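Local coordinates for cellulosomal scaffoldin adaptor protein B (Acetivibrio cellulolyticus, PDB 3BWZ) that serves as an adaptor scaffoldin of the cellulosome, represented here by one type II cohesin module, a domain that probably recognises a dockerin module on a partner protein, at residues I31-G36 and P107-T112; T68-D73 and K93-L98; N138-T143 and S155-I160. All blocks are in the same frame, centred on the assembly; numbering follows the deposited sequence. Where two conformers were deposited one is given.

The three contacts illustrate how loops of a cohesin module are tied to one another and to the strands they connect. Contact 2 is nested along the chain inside the loop closed by contact 1, and their centres lie about 10 Å apart. Glu108 joins them: its OE2 is 2.6 Å from Tyr95 OH and its OE1 2.8 Å from Leu70 N, both probable hydrogen bonds. Contact 3 follows later in the sequence, its centre about 14 Å from that of contact 1, and meets it through packing of Ile31 CD1 on Tyr157 CB. Contacts 2 and 3 do not touch, their nearest atoms being about 11 Å apart, yet all three reach the same sheet.

Contact 1: I31-G36 and P107-T112; sequences ITNFSG and PEQTGT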
ATOM      1  N   ILE A  31      -0.140 -13.569   6.763  1.00  9.99           N
ATOM      2  CA  ILE A  31      -0.771 -12.793   7.825  1.00 10.10           C
ATOM      3  C   ILE A  31      -2.032 -13.544   8.250  1.00  9.92           C
ATOM      4  O   ILE A  31      -3.033 -13.576   7.526  1.00 10.73           O
ATOM      5  CB  ILE A  31      -1.099 -11.358   7.405  1.00  9.41           C
ATOM      6  CG1 ILE A  31       0.154 -10.626   6.879  1.00  9.64           C
ATOM      7  CG2 ILE A  31      -1.752 -10.631   8.578  1.00 10.06           C
ATOM      8  CD1 ILE A  31       1.261 -10.456   7.903  1.00 10.39           C
ATOM      9  N   THR A  32      -1.960 -14.182   9.411  1.00 10.88           N
ATOM     10  CA  THR A  32      -2.999 -15.115   9.821  1.00 10.91           C
ATOM     11  C   THR A  32      -4.360 -14.429   9.941  1.00 10.22           C
ATOM     12  O   THR A  32      -4.495 -13.413  10.618  1.00 10.62           O
ATOM     13  CB  THR A  32      -2.627 -15.759  11.152  1.00 12.82           C
ATOM     14  OG1 THR A  32      -1.375 -16.430  10.997  1.00 16.26           O
ATOM     15  CG2 THR A  32      -3.708 -16.745  11.592  1.00 15.25           C
ATOM     16  N   ASN A  33      -5.358 -14.972   9.248  1.00  9.95           N
ATOM     17  CA  ASN A  33      -6.735 -14.496   9.347  1.00  9.82           C
ATOM     18  C   ASN A  33      -6.900 -13.017   9.018  1.00  8.80           C
ATOM     19  O   ASN A  33      -7.794 -12.361   9.514  1.00  9.71           O
ATOM     20  CB  ASN A  33      -7.334 -14.838  10.728  1.00 10.41           C
ATOM     21  CG  ASN A  33      -7.375 -16.324  11.004  1.00 12.46           C
ATOM     22  OD1 ASN A  33      -7.397 -16.761  12.186  1.00 16.23           O
ATOM     23  ND2 ASN A  33      -7.421 -17.102   9.968  1.00 11.34           N
ATOM     24  N   PHE A  34      -6.071 -12.532   8.101  1.00  8.68           N
ATOM     25  CA  PHE A  34      -6.111 -11.154   7.660  1.00  7.92           C
ATOM     26  C   PHE A  34      -7.482 -10.750   7.129  1.00  7.67           C
ATOM     27  O   PHE A  34      -8.049 -11.456   6.313  1.00  8.25           O
ATOM     28  CB  PHE A  34      -5.079 -10.979   6.545  1.00  7.49           C
ATOM     29  CG  PHE A  34      -5.050  -9.591   5.944  1.00  7.52           C
ATOM     30  CD1 PHE A  34      -5.608  -9.331   4.705  1.00  7.96           C
ATOM     31  CD2 PHE A  34      -4.454  -8.551   6.615  1.00  7.63           C
ATOM     32  CE1 PHE A  34      -5.537  -8.074   4.163  1.00  7.85           C
ATOM     33  CE2 PHE A  34      -4.375  -7.316   6.072  1.00  7.87           C
ATOM     34  CZ  PHE A  34      -4.936  -7.068   4.845  1.00  7.81           C
ATOM     35  N   SER A  35      -7.965  -9.566   7.517  1.00  7.13           N
ATOM     36  CA  SER A  35      -9.221  -9.038   7.021  1.00  7.52           C
ATOM     37  C   SER A  35      -9.194  -7.590   6.540  1.00  7.16           C
ATOM     38  O   SER A  35     -10.212  -7.109   6.079  1.00  8.27           O
ATOM     39  CB  SER A  35     -10.295  -9.123   8.083  1.00  8.58           C
ATOM     40  OG  SER A  35     -10.133  -8.079   9.045  1.00  9.22           O
ATOM     41  N   GLY A  36      -8.061  -6.908   6.638  1.00  7.29           N
ATOM     42  CA  GLY A  36      -8.028  -5.511   6.281  1.00  7.86           C
ATOM     43  C   GLY A  36      -6.848  -4.795   6.873  1.00  6.98           C
ATOM     44  O   GLY A  36      -6.102  -5.348   7.664  1.00  7.32           O
ATOM     45  N   PRO A 107      -9.153 -17.800   4.704  1.00 10.06           N
ATOM     46  CA  PRO A 107      -8.603 -16.460   4.934  1.00 10.34           C
ATOM     47  C   PRO A 107      -7.561 -16.055   3.891  1.00  9.54           C
ATOM     48  O   PRO A 107      -6.760 -16.873   3.426  1.00 10.69           O
ATOM     49  CB  PRO A 107      -7.966 -16.566   6.327  1.00 10.98           C
ATOM     50  CG  PRO A 107      -7.666 -18.007   6.498  1.00 12.86           C
ATOM     51  CD  PRO A 107      -8.805 -18.724   5.796  1.00 11.48           C
ATOM     52  N   GLU A 108      -7.612 -14.791   3.521  1.00  9.86           N
ATOM     53  CA  GLU A 108      -6.708 -14.186   2.545  0.50  9.41           C
ATOM     54  C   GLU A 108      -5.419 -13.730   3.199  1.00 10.01           C
ATOM     55  O   GLU A 108      -5.242 -12.550   3.483  1.00 11.46           O
ATOM     56  CB  GLU A 108      -7.383 -12.963   1.981  0.50 10.15           C
ATOM     57  CG  GLU A 108      -8.642 -13.255   1.280  0.50  9.99           C
ATOM     58  CD  GLU A 108      -9.347 -12.002   0.876  0.50  8.76           C
ATOM     59  OE1 GLU A 108      -8.869 -10.881   1.172  0.50  9.55           O
ATOM     60  OE2 GLU A 108     -10.400 -12.141   0.248  0.50  8.55           O
ATOM     61  N   GLN A 109      -4.498 -14.668   3.435  1.00  9.61           N
ATOM     62  CA  GLN A 109      -3.296 -14.433   4.237  1.00  9.93           C
ATOM     63  C   GLN A 109      -2.117 -13.939   3.429  1.00  9.14           C
ATOM     64  O   GLN A 109      -1.171 -13.385   4.009  1.00  9.48           O
ATOM     65  CB  GLN A 109      -2.923 -15.709   4.999  1.00 10.56           C
ATOM     66  CG  GLN A 109      -4.094 -16.205   5.841  1.00 11.46           C
ATOM     67  CD  GLN A 109      -3.730 -17.267   6.838  1.00 13.10           C
ATOM     68  OE1 GLN A 109      -2.686 -17.955   6.731  1.00 19.37           O
ATOM     69  NE2 GLN A 109      -4.543 -17.405   7.822  1.00 10.40           N
ATOM     70  N   THR A 110      -2.165 -14.153   2.117  1.00  8.88           N
ATOM     71  CA  THR A 110      -1.059 -13.824   1.223  1.00  8.77           C
ATOM     72  C   THR A 110      -1.641 -13.241  -0.044  1.00  8.39           C
ATOM     73  O   THR A 110      -2.486 -13.860  -0.687  1.00  9.28           O
ATOM     74  CB  THR A 110      -0.225 -15.069   0.894  1.00  9.70           C
ATOM     75  OG1 THR A 110       0.383 -15.522   2.107  1.00 11.00           O
ATOM     76  CG2 THR A 110       0.857 -14.771  -0.132  1.00 11.60           C
ATOM     77  N   GLY A 111      -1.186 -12.048  -0.422  1.00  8.09           N
ATOM     78  CA  GLY A 111      -1.621 -11.436  -1.670  1.00  8.49           C
ATOM     79  C   GLY A 111      -1.344  -9.961  -1.698  1.00  7.41           C
ATOM     80  O   GLY A 111      -0.693  -9.423  -0.809  1.00  8.52           O
ATOM     81  N   THR A 112      -1.821  -9.313  -2.753  1.00  7.29           N
ATOM     82  CA  THR A 112      -1.614  -7.882  -2.937  1.00  6.98           C
ATOM     83  C   THR A 112      -2.854  -7.164  -2.444  1.00  6.66           C
ATOM     84  O   THR A 112      -3.943  -7.368  -2.990  1.00  7.30           O
ATOM     85  CB  THR A 112      -1.342  -7.565  -4.431  1.00  7.72           C
ATOM     86  OG1 THR A 112      -0.186  -8.301  -4.858  1.00  8.90           O
ATOM     87  CG2 THR A 112      -1.167  -6.078  -4.681  1.00  8.28           C
TER
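Gln109 lays its extended side chain alongside the turn of 31-36, running beside Asn33 and pointing the same way. Its CB and CG pack against Ile31 O, each at 3.3 Å, and this oxygen also receives a CA-H...O contact from Gln109 CA. The terminal amide reaches Thr32 and Asn33, its plane turned 61° from that of the Asn33 amide. Pro107 comes up beside Asn33, with CG 3.6 Å from Asn33 ND2. One nearly straight backbone hydrogen bond, from Ile31 N to Gln109 O (2.9 Å), fixes the spacing at the other end.

Phe34 faces the segment 107-112. Its CB comes within 3.4 Å of Glu108 O, a buried carbonyl for which the model offers no partner. With CG anti to the backbone N (chi1 178°), the ring also turns to this oxygen, CD1 lying 3.5 Å from Glu108 O. In the conformer given, the Glu108 carboxylate bonds to Tyr95 and Leu70.

On one side the motif is a type II beta turn from Ile31 to Phe34, with Asn33 taking the positive phi; on the other it is an inverse gamma turn centred on Glu108. These two turns precede strands 34-42 and 111-120 of the cohesin beta sandwich.

Contact 2: T68-D73 and K93-L98; sequences TILNSD and KAYVSL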
ATOM      1  N   THR A  68      -5.075  -8.294  -5.428  1.00  8.20           N
ATOM      2  CA  THR A  68      -5.503  -9.671  -5.633  1.00  8.92           C
ATOM      3  C   THR A  68      -6.248 -10.260  -4.441  1.00  9.50           C
ATOM      4  O   THR A  68      -6.793 -11.360  -4.553  1.00 11.44           O
ATOM      5  CB  THR A  68      -4.309 -10.574  -5.973  1.00  9.20           C
ATOM      6  OG1 THR A  68      -3.421 -10.528  -4.887  1.00  9.14           O
ATOM      7  CG2 THR A  68      -3.590 -10.127  -7.238  1.00 13.27           C
ATOM      8  N   ILE A  69      -6.292  -9.538  -3.330  1.00  8.46           N
ATOM      9  CA  ILE A  69      -7.086  -9.908  -2.177  1.00  8.73           C
ATOM     10  C   ILE A  69      -7.873  -8.674  -1.726  1.00  8.59           C
ATOM     11  O   ILE A  69      -7.721  -7.618  -2.304  1.00  9.23           O
ATOM     12  CB  ILE A  69      -6.242 -10.499  -1.013  1.00  9.07           C
ATOM     13  CG1 ILE A  69      -5.192  -9.520  -0.494  1.00  9.42           C
ATOM     14  CG2 ILE A  69      -5.632 -11.846  -1.411  1.00 11.20           C
ATOM     15  CD1 ILE A  69      -4.445 -10.020   0.739  1.00 11.17           C
ATOM     16  N   LEU A  70      -8.780  -8.845  -0.764  1.00  9.28           N
ATOM     17  CA  LEU A  70      -9.706  -7.783  -0.314  1.00  9.32           C
ATOM     18  C   LEU A  70     -10.649  -7.371  -1.434  1.00  9.59           C
ATOM     19  O   LEU A  70     -11.097  -6.231  -1.514  1.00 11.79           O
ATOM     20  CB  LEU A  70      -9.021  -6.567   0.311  1.00 10.32           C
ATOM     21  CG  LEU A  70      -8.207  -6.845   1.566  1.00 10.54           C
ATOM     22  CD1 LEU A  70      -7.537  -5.562   2.044  1.00 12.28           C
ATOM     23  CD2 LEU A  70      -9.071  -7.460   2.669  1.00 14.75           C
ATOM     24  N   ASN A  71     -11.004  -8.345  -2.250  1.00  9.10           N
ATOM     25  CA  ASN A  71     -11.805  -8.179  -3.440  1.00 10.89           C
ATOM     26  C   ASN A  71     -13.172  -8.869  -3.386  1.00 11.84           C
ATOM     27  O   ASN A  71     -13.943  -8.809  -4.351  1.00 15.27           O
ATOM     28  CB  ASN A  71     -10.948  -8.700  -4.634  1.00 14.18           C
ATOM     29  CG  ASN A  71     -10.085  -7.668  -5.223  0.50 12.74           C
ATOM     30  OD1 ASN A  71     -10.286  -6.452  -5.161  0.50 14.22           O
ATOM     31  ND2 ASN A  71      -9.000  -8.182  -5.761  0.50 14.67           N
ATOM     32  N   SER A  72     -13.489  -9.495  -2.260  1.00  9.51           N
ATOM     33  CA  SER A  72     -14.750 -10.233  -2.120  1.00  8.85           C
ATOM     34  C   SER A  72     -15.844  -9.336  -1.544  1.00  9.88           C
ATOM     35  O   SER A  72     -15.570  -8.332  -0.894  1.00 10.31           O
ATOM     36  CB  SER A  72     -14.571 -11.431  -1.200  1.00  9.45           C
ATOM     37  OG  SER A  72     -13.572 -12.297  -1.722  1.00  9.86           O
ATOM     38  N   ASP A  73     -17.094  -9.737  -1.771  1.00  9.39           N
ATOM     39  CA  ASP A  73     -18.266  -8.975  -1.337  1.00  9.97           C
ATOM     40  C   ASP A  73     -18.582  -9.197   0.142  1.00  9.45           C
ATOM     41  O   ASP A  73     -19.609  -9.793   0.503  1.00 11.28           O
ATOM     42  CB  ASP A  73     -19.497  -9.368  -2.178  1.00 10.88           C
ATOM     43  CG  ASP A  73     -19.557  -8.768  -3.558  1.00 15.09           C
ATOM     44  OD1 ASP A  73     -18.670  -8.000  -3.963  1.00 16.21           O
ATOM     45  OD2 ASP A  73     -20.577  -9.082  -4.240  1.00 16.74           O
ATOM     46  N   LYS A  93      -8.686  -0.179   4.062  1.00  8.13           N
ATOM     47  CA  LYS A  93      -9.400  -1.112   3.219  1.00  8.17           C
ATOM     48  C   LYS A  93      -9.629  -2.350   4.044  1.00  7.74           C
ATOM     49  O   LYS A  93      -8.665  -3.005   4.437  1.00  8.25           O
ATOM     50  CB  LYS A  93      -8.495  -1.415   1.998  1.00 12.08           C
ATOM     51  CG  LYS A  93      -9.070  -2.204   0.899  1.00 11.98           C
ATOM     52  CD  LYS A  93      -8.107  -2.255  -0.288  1.00 12.66           C
ATOM     53  CE  LYS A  93      -8.722  -2.995  -1.400  1.00 13.16           C
ATOM     54  NZ  LYS A  93      -7.830  -2.958  -2.558  1.00 11.51           N
ATOM     55  N   ALA A  94     -10.887  -2.680   4.314  1.00  8.01           N
ATOM     56  CA  ALA A  94     -11.178  -3.754   5.248  1.00  8.12           C
ATOM     57  C   ALA A  94     -12.556  -4.335   5.034  1.00  8.11           C
ATOM     58  O   ALA A  94     -13.517  -3.626   4.758  1.00  9.29           O
ATOM     59  CB  ALA A  94     -11.011  -3.269   6.695  1.00 10.35           C
ATOM     60  N   TYR A  95     -12.654  -5.637   5.195  1.00  8.13           N
ATOM     61  CA  TYR A  95     -13.954  -6.281   5.210  1.00  8.47           C
ATOM     62  C   TYR A  95     -14.744  -5.920   6.465  1.00  9.03           C
ATOM     63  O   TYR A  95     -14.193  -5.854   7.552  1.00 10.91           O
ATOM     64  CB  TYR A  95     -13.803  -7.786   5.135  1.00  8.43           C
ATOM     65  CG  TYR A  95     -13.246  -8.344   3.833  1.00  8.65           C
ATOM     66  CD1 TYR A  95     -12.465  -9.492   3.845  1.00  8.81           C
ATOM     67  CD2 TYR A  95     -13.559  -7.798   2.585  1.00  8.52           C
ATOM     68  CE1 TYR A  95     -12.019 -10.072   2.667  1.00  8.97           C
ATOM     69  CE2 TYR A  95     -13.108  -8.375   1.427  1.00  8.59           C
ATOM     70  CZ  TYR A  95     -12.345  -9.501   1.472  1.00  8.61           C
ATOM     71  OH  TYR A  95     -11.917 -10.039   0.278  1.00  9.15           O
ATOM     72  N   VAL A  96     -16.058  -5.714   6.312  1.00  9.19           N
ATOM     73  CA  VAL A  96     -16.945  -5.416   7.418  1.00  9.81           C
ATOM     74  C   VAL A  96     -17.772  -6.630   7.827  1.00 10.05           C
ATOM     75  O   VAL A  96     -18.051  -6.815   9.004  1.00 11.20           O
ATOM     76  CB  VAL A  96     -17.855  -4.205   7.074  1.00 11.20           C
ATOM     77  CG1 VAL A  96     -18.894  -3.940   8.166  1.00 14.18           C
ATOM     78  CG2 VAL A  96     -16.993  -2.973   6.820  1.00 13.13           C
ATOM     79  N   SER A  97     -18.150  -7.465   6.860  1.00  9.78           N
ATOM     80  CA  SER A  97     -18.996  -8.635   7.133  1.00 10.30           C
ATOM     81  C   SER A  97     -18.134  -9.787   7.602  1.00 10.10           C
ATOM     82  O   SER A  97     -17.946 -10.805   6.901  1.00 11.22           O
ATOM     83  CB  SER A  97     -19.785  -9.004   5.889  1.00 11.59           C
ATOM     84  OG  SER A  97     -20.650  -7.959   5.515  1.00 15.40           O
ATOM     85  N   LEU A  98     -17.595  -9.633   8.809  1.00 10.22           N
ATOM     86  CA  LEU A  98     -16.576 -10.558   9.304  1.00 10.43           C
ATOM     87  C   LEU A  98     -17.110 -11.919   9.703  1.00 10.62           C
ATOM     88  O   LEU A  98     -16.414 -12.911   9.545  1.00 11.09           O
ATOM     89  CB  LEU A  98     -15.786  -9.918  10.442  1.00 10.73           C
ATOM     90  CG  LEU A  98     -14.943  -8.702  10.043  1.00 10.77           C
ATOM     91  CD1 LEU A  98     -14.244  -8.114  11.253  1.00 13.25           C
ATOM     92  CD2 LEU A  98     -13.913  -9.063   8.964  1.00 11.79           C
TER
HETATM   93  O   HOH W   1      -8.283  -5.358  -3.871  1.00 12.98           O
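The tip of Tyr95 is sunk into the bend of another loop, its hydroxyl lying against the backbone of residues 70-72. Ser72 N donates a hydrogen bond of 3.0 Å to Tyr95 OH, while Leu70 CA approaches the same oxygen to 3.2 Å. Ser72 CB adds a further close neighbour. Glu108, in the conformer given, is the second hydrogen-bond partner of the hydroxyl.

Leu70 works in two directions. Its CD2 methyl sits over the centre of one face of the Tyr95 ring in a CH-pi contact, 4.0 Å from the centroid and 13° off the ring normal. The other branch, CD1, turns to Lys93 and lies 3.9 Å from its CG. Rings of Phe74 and Tyr101 meet Tyr95 edge-to-face, which adds to the aromatic setting.

Lys93 runs fully extended past Leu70, CG anti to the backbone N (chi1 -172°), and this carries the ammonium beyond the leucine. There NZ bonds to Val113 O and to a water at 2.8 Å. That water donates to Ile69 O (2.8 Å) and, in one of two deposited conformers, to Asn71 OD1; the ND2 of Asn71 is bonded to Gly67 O.

Hydrogen bonds at the Tyr95 hydroxyl and the Lys93 ammonium flank the Leu70 packing, consistent with the loop being held by polar bonds as well as by apolar contact; the Glu108 carboxylate probably also polarises the phenol.

Contact 3: N138-T143 and S155-I160; sequences NAIDGT and SGYSVI
Thr143 and Tyr157 meet at the tight end of this contact, where the two side chains run antiparallel, with Thr143 OG1 at the ring edge and near its plane. The Tyr157 hydroxyl is placed 2.8 Å from Thr143 OG1 as a donor, a bond to be read as doubtful because the phenol oxygen is modelled too close to another atom. Thr143 OG1 in turn donates to Ile140 O (2.7 Å), in the plane of the carbonyl. The threonine can do this because OG1 stands between the backbone N and the carbonyl carbon (chi1 75°), the crowded position, facing back into its own turn. Ile140 O also accepts from Thr143 N, so two donors grip it, and the return bond from Ile140 N to Thr143 O closes the type I' beta turn. Asp141 and Gly142 both occupy its positive-phi positions, and glycine suits the backbone angles of the second.

Apolar contacts around this polar group are longer. Ile140 reaches tip to tip toward Tyr157, its CD1 4.1 Å from CE2. Val159 divides its methyls over the turn: CG2 lies 4.2 Å from Ile140 CG2, and CG1 3.9 Å from Thr143 CG2.

The solvent side is of another kind. Asp141 is exposed and offers mainly its CB, 4.0 Å from Val159 CG1, and a water spans the rest, donating to Asp141 OD2 (2.6 Å) and to Val159 O.

Thr143 and Val159 both touch Phe130 of strand 126-130, while Asp132 OD1 holds Gly142 N. The contact thereby joins the turn before strand 143-147 to strand 158-165, which pairs antiparallel with 126-130 and parallel with 6-11.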
ATOM      1  N   ASN A 138      -1.540   3.430  16.570  1.00  7.98           N
ATOM      2  CA  ASN A 138      -1.270   1.998  16.578  1.00  9.93           C
ATOM      3  C   ASN A 138      -0.433   1.473  15.469  1.00  7.90           C
ATOM      4  O   ASN A 138      -0.220   0.272  15.408  1.00 10.06           O
ATOM      5  CB  ASN A 138      -2.603   1.197  16.501  1.00 13.45           C
ATOM      6  CG  ASN A 138      -3.432   1.371  17.709  1.00 12.27           C
ATOM      7  OD1 ASN A 138      -2.921   1.210  18.860  1.00 15.37           O
ATOM      8  ND2 ASN A 138      -4.654   1.686  17.536  1.00  9.20           N
ATOM      9  N   ALA A 139       0.048   2.331  14.586  1.00  8.27           N
ATOM     10  CA  ALA A 139       0.805   1.835  13.466  1.00  8.91           C
ATOM     11  C   ALA A 139       2.113   1.196  13.903  1.00  8.81           C
ATOM     12  O   ALA A 139       2.787   1.666  14.804  1.00  9.22           O
ATOM     13  CB  ALA A 139       1.091   2.965  12.476  1.00 10.80           C
ATOM     14  N   ILE A 140       2.483   0.160  13.167  1.00  8.49           N
ATOM     15  CA  ILE A 140       3.819  -0.437  13.196  1.00  8.37           C
ATOM     16  C   ILE A 140       4.467  -0.028  11.880  1.00  8.23           C
ATOM     17  O   ILE A 140       4.100  -0.549  10.810  1.00  8.49           O
ATOM     18  CB  ILE A 140       3.763  -1.960  13.365  1.00  8.76           C
ATOM     19  CG1 ILE A 140       3.108  -2.334  14.709  1.00 10.36           C
ATOM     20  CG2 ILE A 140       5.146  -2.571  13.229  1.00 11.24           C
ATOM     21  CD1 ILE A 140       2.826  -3.817  14.862  1.00 12.75           C
ATOM     22  N   ASP A 141       5.348   0.955  11.929  1.00  9.07           N
ATOM     23  CA  ASP A 141       5.977   1.502  10.733  1.00 10.10           C
ATOM     24  C   ASP A 141       4.954   1.793   9.687  1.00  9.36           C
ATOM     25  O   ASP A 141       5.084   1.418   8.515  1.00 10.12           O
ATOM     26  CB  ASP A 141       7.059   0.600  10.185  1.00 10.77           C
ATOM     27  CG  ASP A 141       8.258   0.518  11.118  1.00 12.54           C
ATOM     28  OD1 ASP A 141       8.339   1.276  12.119  1.00 16.94           O
ATOM     29  OD2 ASP A 141       9.105  -0.351  10.873  1.00 14.52           O
ATOM     30  N   GLY A 142       3.925   2.508  10.099  1.00  8.89           N
ATOM     31  CA  GLY A 142       2.923   2.966   9.152  1.00  8.65           C
ATOM     32  C   GLY A 142       1.882   1.963   8.748  1.00  7.02           C
ATOM     33  O   GLY A 142       1.104   2.246   7.844  1.00  8.50           O
ATOM     34  N   THR A 143       1.826   0.824   9.440  1.00  7.19           N
ATOM     35  CA  THR A 143       0.905  -0.252   9.090  1.00  6.89           C
ATOM     36  C   THR A 143       0.029  -0.658  10.270  1.00  6.54           C
ATOM     37  O   THR A 143       0.510  -0.811  11.381  1.00  7.67           O
ATOM     38  CB  THR A 143       1.652  -1.494   8.523  1.00  7.47           C
ATOM     39  OG1 THR A 143       2.311  -2.221   9.563  1.00  7.87           O
ATOM     40  CG2 THR A 143       2.649  -1.110   7.431  1.00  8.36           C
ATOM     41  N   SER A 155       1.571  -7.855  16.461  1.00 12.02           N
ATOM     42  CA  SER A 155       2.921  -8.387  16.542  0.50 13.68           C
ATOM     43  C   SER A 155       3.165  -9.455  15.519  1.00 15.19           C
ATOM     44  O   SER A 155       2.234  -9.988  14.917  1.00 17.48           O
ATOM     45  CB  SER A 155       3.148  -9.028  17.895  0.50 13.15           C
ATOM     46  OG  SER A 155       2.503 -10.298  17.932  0.50 13.91           O
ATOM     47  N   GLY A 156       4.439  -9.744  15.299  1.00 16.46           N
ATOM     48  CA  GLY A 156       4.816 -10.913  14.549  1.00 18.84           C
ATOM     49  C   GLY A 156       4.968 -10.785  13.045  1.00 18.29           C
ATOM     50  O   GLY A 156       4.945 -11.817  12.368  1.00 19.92           O
ATOM     51  N   TYR A 157       5.087  -9.559  12.507  1.00 14.45           N
ATOM     52  CA  TYR A 157       5.334  -9.396  11.075  1.00 11.75           C
ATOM     53  C   TYR A 157       6.379  -8.336  10.791  1.00 10.53           C
ATOM     54  O   TYR A 157       6.537  -7.350  11.537  1.00 13.52           O
ATOM     55  CB  TYR A 157       4.019  -9.113  10.331  1.00 11.21           C
ATOM     56  CG  TYR A 157       3.344  -7.788  10.644  1.00  9.75           C
ATOM     57  CD1 TYR A 157       3.603  -6.673   9.866  1.00  9.87           C
ATOM     58  CD2 TYR A 157       2.432  -7.653  11.680  1.00 10.43           C
ATOM     59  CE1 TYR A 157       2.986  -5.465  10.098  1.00  9.03           C
ATOM     60  CE2 TYR A 157       1.818  -6.430  11.922  1.00  9.44           C
ATOM     61  CZ  TYR A 157       2.082  -5.338  11.131  1.00  8.52           C
ATOM     62  OH  TYR A 157       1.459  -4.150  11.364  1.00  9.10           O
ATOM     63  N   SER A 158       7.125  -8.555   9.706  1.00 10.74           N
ATOM     64  CA  SER A 158       8.069  -7.551   9.258  0.50 10.32           C
ATOM     65  C   SER A 158       7.385  -6.560   8.328  1.00  8.46           C
ATOM     66  O   SER A 158       6.385  -6.879   7.668  1.00  9.45           O
ATOM     67  CB  SER A 158       9.230  -8.222   8.550  0.50 11.32           C
ATOM     68  OG  SER A 158       8.728  -8.990   7.479  0.50 12.65           O
ATOM     69  N   VAL A 159       7.947  -5.364   8.279  1.00  8.72           N
ATOM     70  CA  VAL A 159       7.488  -4.306   7.399  1.00  8.45           C
ATOM     71  C   VAL A 159       8.660  -3.957   6.492  1.00  8.82           C
ATOM     72  O   VAL A 159       9.636  -3.330   6.941  1.00 10.21           O
ATOM     73  CB  VAL A 159       6.964  -3.088   8.189  1.00  8.67           C
ATOM     74  CG1 VAL A 159       6.479  -2.031   7.220  1.00  9.61           C
ATOM     75  CG2 VAL A 159       5.859  -3.503   9.146  1.00  9.57           C
ATOM     76  N   ILE A 160       8.595  -4.443   5.249  1.00  8.08           N
ATOM     77  CA  ILE A 160       9.718  -4.387   4.330  1.00  7.96           C
ATOM     78  C   ILE A 160       9.514  -3.169   3.407  1.00  7.97           C
ATOM     79  O   ILE A 160       8.678  -3.166   2.507  1.00  8.69           O
ATOM     80  CB  ILE A 160       9.857  -5.718   3.520  1.00  8.90           C
ATOM     81  CG1 ILE A 160       9.914  -6.943   4.441  1.00  9.61           C
ATOM     82  CG2 ILE A 160      11.043  -5.670   2.569  1.00 10.42           C
ATOM     83  CD1 ILE A 160       9.692  -8.251   3.717  1.00 11.89           C
TER
HETATM   84  O   HOH W   2       9.697  -0.873   8.369  1.00 14.95           O